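Local coordinates for hemin ABC transporter, periplasmic hemin-binding protein HutB (Vibrio cholerae, PDB 5KHL) that probably binds heme in the periplasm and delivers it to the membrane permease of an ABC importer for hemin uptake, at residues P205-V210 / N239-A244; K150-L155 / I179-P184; L39-V44 / N53-G58. One frame throughout, in Å; residues are numbered along the deposited sequence.

Contact 1 (P205-V210 / N239-A244)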
ATOM      1  N   PRO A 205     -16.635  -3.400  15.336  1.00 57.95           N
ATOM      2  CA  PRO A 205     -16.557  -3.199  13.884  1.00 55.96           C
ATOM      3  C   PRO A 205     -17.719  -3.853  13.130  1.00 56.14           C
ATOM      4  O   PRO A 205     -18.168  -4.941  13.505  1.00 60.14           O
ATOM      5  CB  PRO A 205     -15.232  -3.873  13.508  1.00 48.51           C
ATOM      6  CG  PRO A 205     -15.030  -4.911  14.571  1.00 50.75           C
ATOM      7  CD  PRO A 205     -15.551  -4.276  15.829  1.00 51.67           C
ATOM      8  N   ASP A 206     -18.207  -3.183  12.092  1.00 52.86           N
ATOM      9  CA  ASP A 206     -19.210  -3.750  11.196  1.00 50.52           C
ATOM     10  C   ASP A 206     -18.528  -4.596  10.132  1.00 58.99           C
ATOM     11  O   ASP A 206     -19.091  -5.571   9.608  1.00 65.90           O
ATOM     12  CB  ASP A 206     -20.030  -2.640  10.549  1.00 53.21           C
ATOM     13  CG  ASP A 206     -20.726  -1.762  11.572  1.00 58.54           C
ATOM     14  OD1 ASP A 206     -21.616  -2.279  12.274  1.00 65.84           O
ATOM     15  OD2 ASP A 206     -20.389  -0.563  11.672  1.00 52.22           O
ATOM     16  N   MET A 207     -17.294  -4.224   9.820  1.00 49.23           N
ATOM     17  CA  MET A 207     -16.528  -4.957   8.838  1.00 53.75           C
ATOM     18  C   MET A 207     -15.080  -5.057   9.263  1.00 45.31           C
ATOM     19  O   MET A 207     -14.478  -4.086   9.724  1.00 43.59           O
ATOM     20  CB  MET A 207     -16.631  -4.279   7.466  1.00 53.87           C
ATOM     21  CG  MET A 207     -15.794  -4.962   6.384  1.00 53.87           C
ATOM     22  SD  MET A 207     -15.740  -4.041   4.833  1.00 45.45           S
ATOM     23  CE  MET A 207     -17.244  -4.622   4.055  1.00 46.68           C
ATOM     24  N   VAL A 208     -14.508  -6.232   9.094  1.00 42.49           N
ATOM     25  CA  VAL A 208     -13.090  -6.357   9.338  1.00 48.34           C
ATOM     26  C   VAL A 208     -12.368  -6.618   8.012  1.00 50.65           C
ATOM     27  O   VAL A 208     -12.800  -7.443   7.206  1.00 42.77           O
ATOM     28  CB  VAL A 208     -12.815  -7.459  10.370  1.00 44.16           C
ATOM     29  CG1 VAL A 208     -11.330  -7.788  10.451  1.00 44.16           C
ATOM     30  CG2 VAL A 208     -13.373  -7.034  11.724  1.00 44.59           C
ATOM     31  N   LEU A 209     -11.294  -5.870   7.772  1.00 41.50           N
ATOM     32  CA  LEU A 209     -10.422  -6.106   6.621  1.00 44.62           C
ATOM     33  C   LEU A 209      -9.173  -6.878   7.071  1.00 45.60           C
ATOM     34  O   LEU A 209      -8.667  -6.635   8.172  1.00 42.35           O
ATOM     35  CB  LEU A 209     -10.027  -4.785   5.961  1.00 38.67           C
ATOM     36  CG  LEU A 209     -11.150  -3.841   5.530  1.00 46.76           C
ATOM     37  CD1 LEU A 209     -10.586  -2.555   4.906  1.00 35.71           C
ATOM     38  CD2 LEU A 209     -12.118  -4.551   4.575  1.00 39.27           C
ATOM     39  N   VAL A 210      -8.663  -7.792   6.242  1.00 48.07           N
ATOM     40  CA  VAL A 210      -7.562  -8.634   6.716  1.00 57.01           C
ATOM     41  C   VAL A 210      -6.275  -8.561   5.912  1.00 68.85           C
ATOM     42  O   VAL A 210      -6.294  -8.550   4.684  1.00 47.13           O
ATOM     43  CB  VAL A 210      -7.983 -10.102   6.802  1.00 51.16           C
ATOM     44  CG1 VAL A 210      -6.816 -11.021   6.501  1.00 53.61           C
ATOM     45  CG2 VAL A 210      -8.528 -10.391   8.191  1.00 53.85           C
ATOM     46  N   ASN A 239     -21.872 -11.482  11.440  1.00 64.29           N
ATOM     47  CA  ASN A 239     -22.309 -11.495  10.040  1.00 65.90           C
ATOM     48  C   ASN A 239     -21.244 -12.039   9.078  1.00 65.18           C
ATOM     49  O   ASN A 239     -21.432 -12.000   7.861  1.00 61.43           O
ATOM     50  CB  ASN A 239     -22.728 -10.088   9.586  1.00 59.48           C
ATOM     51  CG  ASN A 239     -24.003  -9.605  10.258  1.00 63.56           C
ATOM     52  OD1 ASN A 239     -24.065  -8.477  10.754  1.00 59.19           O
ATOM     53  ND2 ASN A 239     -25.030 -10.461  10.283  1.00 76.35           N
ATOM     54  N   LYS A 240     -20.142 -12.554   9.627  1.00 76.25           N
ATOM     55  CA  LYS A 240     -19.000 -13.033   8.831  1.00 78.39           C
ATOM     56  C   LYS A 240     -18.618 -12.006   7.761  1.00 72.34           C
ATOM     57  O   LYS A 240     -18.289 -12.346   6.627  1.00 63.42           O
ATOM     58  CB  LYS A 240     -19.310 -14.389   8.187  1.00 85.31           C
ATOM     59  CG  LYS A 240     -19.766 -15.490   9.155  1.00 89.93           C
ATOM     60  CD  LYS A 240     -20.286 -16.702   8.378  1.00 98.46           C
ATOM     61  CE  LYS A 240     -20.980 -17.714   9.278  1.00104.43           C
ATOM     62  NZ  LYS A 240     -20.012 -18.481  10.106  1.00107.77           N
ATOM     63  N   ASN A 241     -18.690 -10.734   8.128  1.00 66.82           N
ATOM     64  CA  ASN A 241     -18.407  -9.675   7.185  1.00 61.70           C
ATOM     65  C   ASN A 241     -16.905  -9.360   7.208  1.00 56.18           C
ATOM     66  O   ASN A 241     -16.481  -8.254   7.515  1.00 54.83           O
ATOM     67  CB  ASN A 241     -19.272  -8.458   7.500  1.00 57.58           C
ATOM     68  CG  ASN A 241     -19.259  -7.424   6.387  1.00 55.50           C
ATOM     69  OD1 ASN A 241     -19.439  -6.237   6.632  1.00 53.72           O
ATOM     70  ND2 ASN A 241     -19.029  -7.869   5.161  1.00 62.96           N
ATOM     71  N   ILE A 242     -16.118 -10.387   6.883  1.00 60.66           N
ATOM     72  CA  ILE A 242     -14.656 -10.345   6.891  1.00 61.66           C
ATOM     73  C   ILE A 242     -14.118 -10.325   5.460  1.00 64.30           C
ATOM     74  O   ILE A 242     -14.240 -11.304   4.730  1.00 76.95           O
ATOM     75  CB  ILE A 242     -14.079 -11.544   7.673  1.00 65.53           C
ATOM     76  CG1 ILE A 242     -14.409 -11.379   9.158  1.00 61.16           C
ATOM     77  CG2 ILE A 242     -12.569 -11.659   7.477  1.00 55.75           C
ATOM     78  CD1 ILE A 242     -14.549 -12.682   9.878  1.00 75.00           C
ATOM     79  N   VAL A 243     -13.519  -9.201   5.072  1.00 62.70           N
ATOM     80  CA  VAL A 243     -13.264  -8.886   3.669  1.00 60.60           C
ATOM     81  C   VAL A 243     -11.774  -8.732   3.337  1.00 56.66           C
ATOM     82  O   VAL A 243     -11.013  -8.105   4.077  1.00 50.79           O
ATOM     83  CB  VAL A 243     -14.014  -7.584   3.277  1.00 53.91           C
ATOM     84  CG1 VAL A 243     -13.750  -7.218   1.848  1.00 49.05           C
ATOM     85  CG2 VAL A 243     -15.509  -7.756   3.525  1.00 55.38           C
ATOM     86  N   ALA A 244     -11.366  -9.302   2.209  1.00 51.33           N
ATOM     87  CA  ALA A 244      -9.961  -9.310   1.829  1.00 50.78           C
ATOM     88  C   ALA A 244      -9.588  -8.048   1.079  1.00 49.78           C
ATOM     89  O   ALA A 244     -10.303  -7.613   0.180  1.00 50.11           O
ATOM     90  CB  ALA A 244      -9.648 -10.542   0.981  1.00 59.66           C
TER

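Contact 2 (K150-L155 / I179-P184)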
ATOM      1  N   LYS A 150     -20.308   3.615   8.825  1.00 55.44           N
ATOM      2  CA  LYS A 150     -20.142   2.372   9.573  1.00 48.84           C
ATOM      3  C   LYS A 150     -18.759   2.302  10.210  1.00 45.93           C
ATOM      4  O   LYS A 150     -17.963   3.223  10.084  1.00 51.15           O
ATOM      5  CB  LYS A 150     -20.360   1.164   8.673  1.00 50.38           C
ATOM      6  CG  LYS A 150     -21.810   0.895   8.342  1.00 56.47           C
ATOM      7  CD  LYS A 150     -21.920  -0.139   7.238  1.00 51.05           C
ATOM      8  CE  LYS A 150     -23.344  -0.570   6.996  1.00 54.40           C
ATOM      9  NZ  LYS A 150     -23.426  -1.492   5.818  1.00 61.47           N
ATOM     10  N   LYS A 151     -18.476   1.205  10.899  1.00 53.06           N
ATOM     11  CA  LYS A 151     -17.194   1.039  11.580  1.00 50.51           C
ATOM     12  C   LYS A 151     -16.438  -0.116  10.957  1.00 44.16           C
ATOM     13  O   LYS A 151     -16.999  -1.182  10.750  1.00 51.56           O
ATOM     14  CB  LYS A 151     -17.396   0.820  13.085  1.00 57.03           C
ATOM     15  CG  LYS A 151     -17.898   2.058  13.813  1.00 47.28           C
ATOM     16  CD  LYS A 151     -18.317   1.751  15.234  1.00 52.57           C
ATOM     17  CE  LYS A 151     -19.707   1.133  15.297  1.00 60.23           C
ATOM     18  NZ  LYS A 151     -20.267   1.181  16.692  1.00 68.12           N
ATOM     19  N   VAL A 152     -15.170   0.124  10.637  1.00 47.82           N
ATOM     20  CA  VAL A 152     -14.318  -0.818   9.915  1.00 53.34           C
ATOM     21  C   VAL A 152     -12.938  -0.873  10.562  1.00 54.75           C
ATOM     22  O   VAL A 152     -12.309   0.163  10.792  1.00 55.04           O
ATOM     23  CB  VAL A 152     -14.154  -0.423   8.413  1.00 49.45           C
ATOM     24  CG1 VAL A 152     -13.052  -1.268   7.724  1.00 42.92           C
ATOM     25  CG2 VAL A 152     -15.476  -0.566   7.674  1.00 52.29           C
ATOM     26  N   LEU A 153     -12.467  -2.080  10.852  1.00 45.74           N
ATOM     27  CA  LEU A 153     -11.103  -2.251  11.331  1.00 44.68           C
ATOM     28  C   LEU A 153     -10.293  -3.041  10.335  1.00 44.97           C
ATOM     29  O   LEU A 153     -10.810  -3.946   9.669  1.00 46.88           O
ATOM     30  CB  LEU A 153     -11.060  -2.974  12.680  1.00 51.46           C
ATOM     31  CG  LEU A 153     -11.517  -2.284  13.963  1.00 55.42           C
ATOM     32  CD1 LEU A 153     -11.607  -3.343  15.057  1.00 57.96           C
ATOM     33  CD2 LEU A 153     -10.584  -1.148  14.363  1.00 48.96           C
ATOM     34  N   PHE A 154      -9.010  -2.712  10.257  1.00 42.43           N
ATOM     35  CA  PHE A 154      -8.073  -3.556   9.557  1.00 45.21           C
ATOM     36  C   PHE A 154      -7.234  -4.343  10.561  1.00 42.10           C
ATOM     37  O   PHE A 154      -6.588  -3.763  11.427  1.00 42.13           O
ATOM     38  CB  PHE A 154      -7.168  -2.739   8.641  1.00 38.57           C
ATOM     39  CG  PHE A 154      -6.154  -3.572   7.917  1.00 39.42           C
ATOM     40  CD1 PHE A 154      -6.439  -4.099   6.681  1.00 39.56           C
ATOM     41  CD2 PHE A 154      -4.926  -3.848   8.493  1.00 40.55           C
ATOM     42  CE1 PHE A 154      -5.499  -4.871   6.022  1.00 40.74           C
ATOM     43  CE2 PHE A 154      -3.993  -4.612   7.849  1.00 41.79           C
ATOM     44  CZ  PHE A 154      -4.272  -5.121   6.612  1.00 41.96           C
ATOM     45  N   LEU A 155      -7.250  -5.667  10.427  1.00 43.58           N
ATOM     46  CA  LEU A 155      -6.478  -6.543  11.304  1.00 46.09           C
ATOM     47  C   LEU A 155      -5.277  -7.147  10.584  1.00 54.17           C
ATOM     48  O   LEU A 155      -5.384  -7.699   9.481  1.00 47.38           O
ATOM     49  CB  LEU A 155      -7.348  -7.672  11.867  1.00 48.59           C
ATOM     50  CG  LEU A 155      -8.519  -7.287  12.770  1.00 53.65           C
ATOM     51  CD1 LEU A 155      -9.238  -8.535  13.211  1.00 51.47           C
ATOM     52  CD2 LEU A 155      -8.075  -6.457  13.971  1.00 48.21           C
ATOM     53  N   ILE A 179     -13.284   5.210   2.161  1.00 40.58           N
ATOM     54  CA  ILE A 179     -14.512   4.490   1.845  1.00 39.64           C
ATOM     55  C   ILE A 179     -15.681   5.066   2.647  1.00 44.75           C
ATOM     56  O   ILE A 179     -16.828   4.661   2.464  1.00 44.52           O
ATOM     57  CB  ILE A 179     -14.408   2.977   2.113  1.00 52.88           C
ATOM     58  CG1 ILE A 179     -14.524   2.680   3.610  1.00 53.03           C
ATOM     59  CG2 ILE A 179     -13.150   2.382   1.447  1.00 43.26           C
ATOM     60  CD1 ILE A 179     -13.919   1.356   4.026  1.00 56.22           C
ATOM     61  N   GLY A 180     -15.390   6.020   3.524  1.00 42.01           N
ATOM     62  CA  GLY A 180     -16.430   6.694   4.279  1.00 48.47           C
ATOM     63  C   GLY A 180     -16.822   5.939   5.531  1.00 54.69           C
ATOM     64  O   GLY A 180     -17.969   6.006   5.967  1.00 59.61           O
ATOM     65  N   ALA A 181     -15.874   5.207   6.110  1.00 40.99           N
ATOM     66  CA  ALA A 181     -16.134   4.547   7.375  1.00 45.40           C
ATOM     67  C   ALA A 181     -15.368   5.236   8.510  1.00 44.70           C
ATOM     68  O   ALA A 181     -14.488   6.070   8.264  1.00 48.97           O
ATOM     69  CB  ALA A 181     -15.769   3.065   7.290  1.00 40.89           C
ATOM     70  N   HIS A 182     -15.741   4.909   9.742  1.00 46.61           N
ATOM     71  CA  HIS A 182     -14.920   5.189  10.920  1.00 50.17           C
ATOM     72  C   HIS A 182     -13.916   4.066  11.166  1.00 43.76           C
ATOM     73  O   HIS A 182     -14.271   2.887  11.132  1.00 46.53           O
ATOM     74  CB  HIS A 182     -15.772   5.339  12.185  1.00 56.08           C
ATOM     75  CG  HIS A 182     -16.784   6.439  12.124  1.00 72.15           C
ATOM     76  ND1 HIS A 182     -16.435   7.768  12.043  1.00 76.16           N
ATOM     77  CD2 HIS A 182     -18.139   6.404  12.177  1.00 80.89           C
ATOM     78  CE1 HIS A 182     -17.533   8.507  12.029  1.00 80.94           C
ATOM     79  NE2 HIS A 182     -18.578   7.705  12.113  1.00 82.61           N
ATOM     80  N   ASN A 183     -12.670   4.435  11.423  1.00 48.64           N
ATOM     81  CA  ASN A 183     -11.705   3.494  11.971  1.00 49.82           C
ATOM     82  C   ASN A 183     -11.659   3.653  13.477  1.00 49.28           C
ATOM     83  O   ASN A 183     -10.961   4.526  13.966  1.00 47.58           O
ATOM     84  CB  ASN A 183     -10.313   3.711  11.391  1.00 40.52           C
ATOM     85  CG  ASN A 183      -9.299   2.757  11.978  1.00 51.18           C
ATOM     86  OD1 ASN A 183      -9.669   1.726  12.548  1.00 41.84           O
ATOM     87  ND2 ASN A 183      -8.011   3.089  11.845  1.00 40.51           N
ATOM     88  N   PRO A 184     -12.384   2.795  14.216  1.00 43.46           N
ATOM     89  CA  PRO A 184     -12.502   2.960  15.675  1.00 46.51           C
ATOM     90  C   PRO A 184     -11.144   2.977  16.379  1.00 49.72           C
ATOM     91  O   PRO A 184     -10.986   3.563  17.452  1.00 51.35           O
ATOM     92  CB  PRO A 184     -13.326   1.741  16.116  1.00 55.27           C
ATOM     93  CG  PRO A 184     -13.882   1.134  14.859  1.00 59.78           C
ATOM     94  CD  PRO A 184     -12.964   1.529  13.737  1.00 46.84           C
TER
HETATM   95  O   HOH W   1      -8.063  -0.413  11.916  1.00 47.93           O

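Contact 3 (L39-V44 / N53-G58)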
ATOM      1  N   LEU A  39      12.110   1.055 -17.030  1.00 51.29           N
ATOM      2  CA  LEU A  39      12.471   0.075 -16.019  1.00 47.18           C
ATOM      3  C   LEU A  39      13.473  -0.938 -16.583  1.00 52.00           C
ATOM      4  O   LEU A  39      13.313  -1.420 -17.700  1.00 46.40           O
ATOM      5  CB  LEU A  39      11.233  -0.666 -15.495  1.00 42.84           C
ATOM      6  CG  LEU A  39      10.224   0.061 -14.604  1.00 42.29           C
ATOM      7  CD1 LEU A  39       8.979  -0.792 -14.453  1.00 37.96           C
ATOM      8  CD2 LEU A  39      10.828   0.331 -13.254  1.00 43.19           C
ATOM      9  N   VAL A  40      14.501  -1.233 -15.795  1.00 46.48           N
ATOM     10  CA  VAL A  40      15.412  -2.337 -16.080  1.00 51.13           C
ATOM     11  C   VAL A  40      15.271  -3.421 -15.028  1.00 40.50           C
ATOM     12  O   VAL A  40      15.699  -4.536 -15.234  1.00 54.10           O
ATOM     13  CB  VAL A  40      16.884  -1.888 -16.127  1.00 54.93           C
ATOM     14  CG1 VAL A  40      17.090  -0.914 -17.260  1.00 51.02           C
ATOM     15  CG2 VAL A  40      17.310  -1.284 -14.791  1.00 46.19           C
ATOM     16  N   ALA A  41      14.654  -3.083 -13.900  1.00 57.32           N
ATOM     17  CA  ALA A  41      14.479  -4.030 -12.804  1.00 47.60           C
ATOM     18  C   ALA A  41      13.525  -3.465 -11.763  1.00 38.07           C
ATOM     19  O   ALA A  41      13.396  -2.267 -11.622  1.00 44.79           O
ATOM     20  CB  ALA A  41      15.821  -4.357 -12.169  1.00 40.91           C
ATOM     21  N   VAL A  42      12.883  -4.350 -11.016  1.00 40.74           N
ATOM     22  CA  VAL A  42      11.922  -3.977  -9.990  1.00 42.03           C
ATOM     23  C   VAL A  42      12.224  -4.786  -8.738  1.00 47.60           C
ATOM     24  O   VAL A  42      13.054  -5.678  -8.766  1.00 47.84           O
ATOM     25  CB  VAL A  42      10.463  -4.232 -10.437  1.00 38.21           C
ATOM     26  CG1 VAL A  42      10.227  -3.648 -11.806  1.00 32.98           C
ATOM     27  CG2 VAL A  42      10.144  -5.721 -10.456  1.00 32.16           C
ATOM     28  N   ASP A  43      11.548  -4.479  -7.638  1.00 47.87           N
ATOM     29  CA  ASP A  43      11.791  -5.193  -6.392  1.00 37.87           C
ATOM     30  C   ASP A  43      10.807  -6.355  -6.287  1.00 32.08           C
ATOM     31  O   ASP A  43       9.955  -6.499  -7.147  1.00 47.90           O
ATOM     32  CB  ASP A  43      11.645  -4.250  -5.203  1.00 31.73           C
ATOM     33  CG  ASP A  43      10.204  -3.858  -4.970  1.00 41.27           C
ATOM     34  OD1 ASP A  43       9.644  -3.152  -5.825  1.00 37.11           O
ATOM     35  OD2 ASP A  43       9.624  -4.269  -3.954  1.00 33.83           O
ATOM     36  N   VAL A  44      10.908  -7.171  -5.241  1.00 38.01           N
ATOM     37  CA  VAL A  44      10.026  -8.331  -5.104  1.00 57.15           C
ATOM     38  C   VAL A  44       8.544  -7.957  -4.996  1.00 57.04           C
ATOM     39  O   VAL A  44       7.687  -8.688  -5.511  1.00 58.58           O
ATOM     40  CB  VAL A  44      10.390  -9.194  -3.877  1.00 59.91           C
ATOM     41  CG1 VAL A  44      11.736  -9.877  -4.088  1.00 65.37           C
ATOM     42  CG2 VAL A  44      10.394  -8.349  -2.608  1.00 63.48           C
ATOM     43  N   ASN A  53       9.964  -9.315 -18.901  1.00 48.18           N
ATOM     44  CA  ASN A  53      11.118 -10.093 -18.460  1.00 50.15           C
ATOM     45  C   ASN A  53      12.043  -9.284 -17.538  1.00 52.75           C
ATOM     46  O   ASN A  53      13.272  -9.374 -17.634  1.00 46.16           O
ATOM     47  CB  ASN A  53      11.897 -10.629 -19.674  1.00 51.55           C
ATOM     48  CG  ASN A  53      11.099 -11.657 -20.485  1.00 55.56           C
ATOM     49  OD1 ASN A  53      10.198 -12.310 -19.968  1.00 55.03           O
ATOM     50  ND2 ASN A  53      11.439 -11.800 -21.764  1.00 60.30           N
ATOM     51  N   LEU A  54      11.454  -8.484 -16.649  1.00 51.91           N
ATOM     52  CA  LEU A  54      12.265  -7.643 -15.774  1.00 51.75           C
ATOM     53  C   LEU A  54      12.880  -8.476 -14.654  1.00 43.54           C
ATOM     54  O   LEU A  54      12.209  -9.276 -14.037  1.00 52.71           O
ATOM     55  CB  LEU A  54      11.444  -6.497 -15.194  1.00 40.82           C
ATOM     56  CG  LEU A  54      11.102  -5.319 -16.121  1.00 54.16           C
ATOM     57  CD1 LEU A  54      10.062  -4.418 -15.465  1.00 46.37           C
ATOM     58  CD2 LEU A  54      12.347  -4.508 -16.464  1.00 52.57           C
ATOM     59  N   PRO A  55      14.177  -8.304 -14.408  1.00 43.31           N
ATOM     60  CA  PRO A  55      14.794  -8.955 -13.253  1.00 37.60           C
ATOM     61  C   PRO A  55      14.297  -8.344 -11.946  1.00 62.20           C
ATOM     62  O   PRO A  55      13.902  -7.154 -11.915  1.00 34.23           O
ATOM     63  CB  PRO A  55      16.285  -8.688 -13.452  1.00 38.95           C
ATOM     64  CG  PRO A  55      16.344  -7.460 -14.259  1.00 39.97           C
ATOM     65  CD  PRO A  55      15.151  -7.500 -15.172  1.00 47.99           C
ATOM     66  N   THR A  56      14.289  -9.162 -10.893  1.00 38.81           N
ATOM     67  CA  THR A  56      13.966  -8.664  -9.572  1.00 53.32           C
ATOM     68  C   THR A  56      15.264  -8.323  -8.901  1.00 59.11           C
ATOM     69  O   THR A  56      16.337  -8.566  -9.428  1.00 66.67           O
ATOM     70  CB  THR A  56      13.173  -9.650  -8.707  1.00 47.94           C
ATOM     71  OG1 THR A  56      13.749 -10.960  -8.782  1.00 45.98           O
ATOM     72  CG2 THR A  56      11.738  -9.697  -9.176  1.00 55.93           C
ATOM     73  N   VAL A  57      15.159  -7.767  -7.719  1.00 51.26           N
ATOM     74  CA  VAL A  57      16.269  -7.051  -7.167  1.00 49.46           C
ATOM     75  C   VAL A  57      16.189  -7.335  -5.675  1.00 49.14           C
ATOM     76  O   VAL A  57      17.045  -6.947  -4.886  1.00 47.82           O
ATOM     77  CB  VAL A  57      16.168  -5.561  -7.618  1.00 45.05           C
ATOM     78  CG1 VAL A  57      16.337  -4.569  -6.491  1.00 48.51           C
ATOM     79  CG2 VAL A  57      17.090  -5.288  -8.814  1.00 32.46           C
ATOM     80  N   GLY A  58      15.174  -8.121  -5.336  1.00 37.88           N
ATOM     81  CA  GLY A  58      15.013  -8.609  -3.991  1.00 42.96           C
ATOM     82  C   GLY A  58      14.230  -7.606  -3.163  1.00 44.24           C
ATOM     83  O   GLY A  58      13.353  -6.907  -3.661  1.00 41.41           O
TER

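Contact 1 (P205-V210 / N239-A244)
Val208 and Leu209 pair with Ile242 and Val243 as neighbouring parallel strands, 207-210 inside and 242-244 at the outer edge of the mixed sheet in the second half of this periplasmic binding protein. The short strand axes pass 4.8 Å apart, with their N-to-C directions 34° from each other.

Three backbone hydrogen bonds make the ladder. Val208 gives its N-H to Asn241 O and receives that of Val243, the straightest of the three, with Val243 N 2.9 Å from Val208 O. Val210 N reaches Val243 O at 3.2 Å, a more bent bond. The same Val243 O also takes a C-H contact from Leu209 CA at 3.3 Å. Ahead of strand 242-244, Lys240 ends helix 235-238 with a Schellman motif, and Asn241 sits at the centre of an inverse gamma turn.

The side chains pack in rows on the two faces. On one, Val208 and Val210 meet Ile242 rather loosely, and Val224 of helix 221-227 packs on Val210 and Ile242. On the other, Met207 reaches over to Val243: CG stands anti to the backbone N (chi1 177°), the chain runs straight through chi2, and the bend at chi3 (-85°) brings CE to 3.6 Å from Val243 CG2. Helix 256-269 covers this face, with Ile265 and Leu269 against Met207 and Leu268 against Val243. Here too Leu209 lies alongside Val243, pointing the same way, its CD2 branch 3.8 Å from Val243 CB.

Contact 2 (K150-L155 / I179-P184)
Ile179 starts the contact from a distance, its CD1 4.4 Å from Val152 CG2; its side chain also packs on Ala262 and Leu269 of helix 256-269. Gly180 follows with positive phi and ends helix 171-178 in a Schellman motif; its O and the N of Lys150 both hydrogen-bond to Tyr270 OH. Ala181 turns its methyl toward the strand, where CB lies 3.7 Å from Val152 CG2, the branch anti to the carbonyl carbon of Val152.

His182 carries the backbone pairing. Its N donates to Lys150 O at 2.8 Å and its O accepts from Val152 N at 2.9 Å, so the residue grips the chain on each side of Lys151.

Asn183 runs its amide alongside the strand, with CG anti to the backbone N (chi1 179°). OD1 accepts a hydrogen bond from a water at 2.7 Å, and that water accepts one from Phe154 N; OD1 also comes 3.5 Å from Leu153 CD2. ND2 is held by Asp173 OD2 and Ala166 O. Pro184 finishes the segment with the CG-CD side of its ring: CD is 3.6 Å from Leu153 CD2, and CG lies 3.9 Å from Lys151 CB.

The arrangement is a single beta bridge, Lys151 with His182, with one water linking Asn183 OD1 to Phe154 N beyond it; a post-helix loop thus borders strand 152-156 of a periplasmic binding protein lobe.

Contact 3 (L39-V44 / N53-G58)
Leu54 pushes its forked end into the corner where the chain turns at Val40, and its two methyls have different jobs. CD1 faces apolar side chains, 3.7 Å from Val42 CG1 and 3.9 Å from Leu39 CD1, and both neighbours cross the leucine at about a right angle. CD2 lies against backbone, 3.5 Å from Leu39 O and close to the carbonyl carbon of Val40. Leu39 itself continues inward to Ile30 and Leu31 of helix 24-32.

Val42 meets Leu54 through one branch: chi1 of -49° puts CG1 anti to the carbonyl carbon and leaves CG2 between the backbone N and that carbon. Ala41 has a single methyl to offer, and it touches Pro55 CG and Val57 CG2, the latter at 3.7 Å. Val57 in turn reaches Val20 of strand 19-21 and Leu63.

Two backbone bonds accompany these contacts. Val42 N donates to Pro55 O at 3.1 Å. Val44 N donates to Gly58 O at 2.9 Å, and both methyls of Val44 press on the same oxygen, CG1 at 3.4 Å.

Asp43 turns its carboxylate elsewhere. With chi1 at 71° its CG sits between the backbone N and the carbonyl carbon, CB alone touches Gly58 O, and the two oxygens bond to Thr45 OG1 and Ser46 OG just along the chain.

Here an irregular extended segment lies beside the outermost strand 39-42 of a parallel sheet with strand order 2-1-3-4, in the N-terminal lobe of a periplasmic binding protein.

In the fold
Contacts 1 and 2 both reach the same sheet and adjoin each other, their centres 10 Å apart. Strand 152-156 of contact 2 runs parallel to strand 207-210 of contact 1, and probable hydrogen bonds join them, Leu209 N to Leu153 O and Asp206 N to Lys151 O, both 2.7 Å. Helix 256-269 packs against residues of both. Contact 3 lies on the opposite side of the chain's centre, at the edge of the other sheet, 34 Å from contact 1 and 35 Å from contact 2 between centres, with nearest atoms about 17 Å away in each case. The separation fits the two-lobed form of this family, in which the ligand, probably heme here, binds between the lobes.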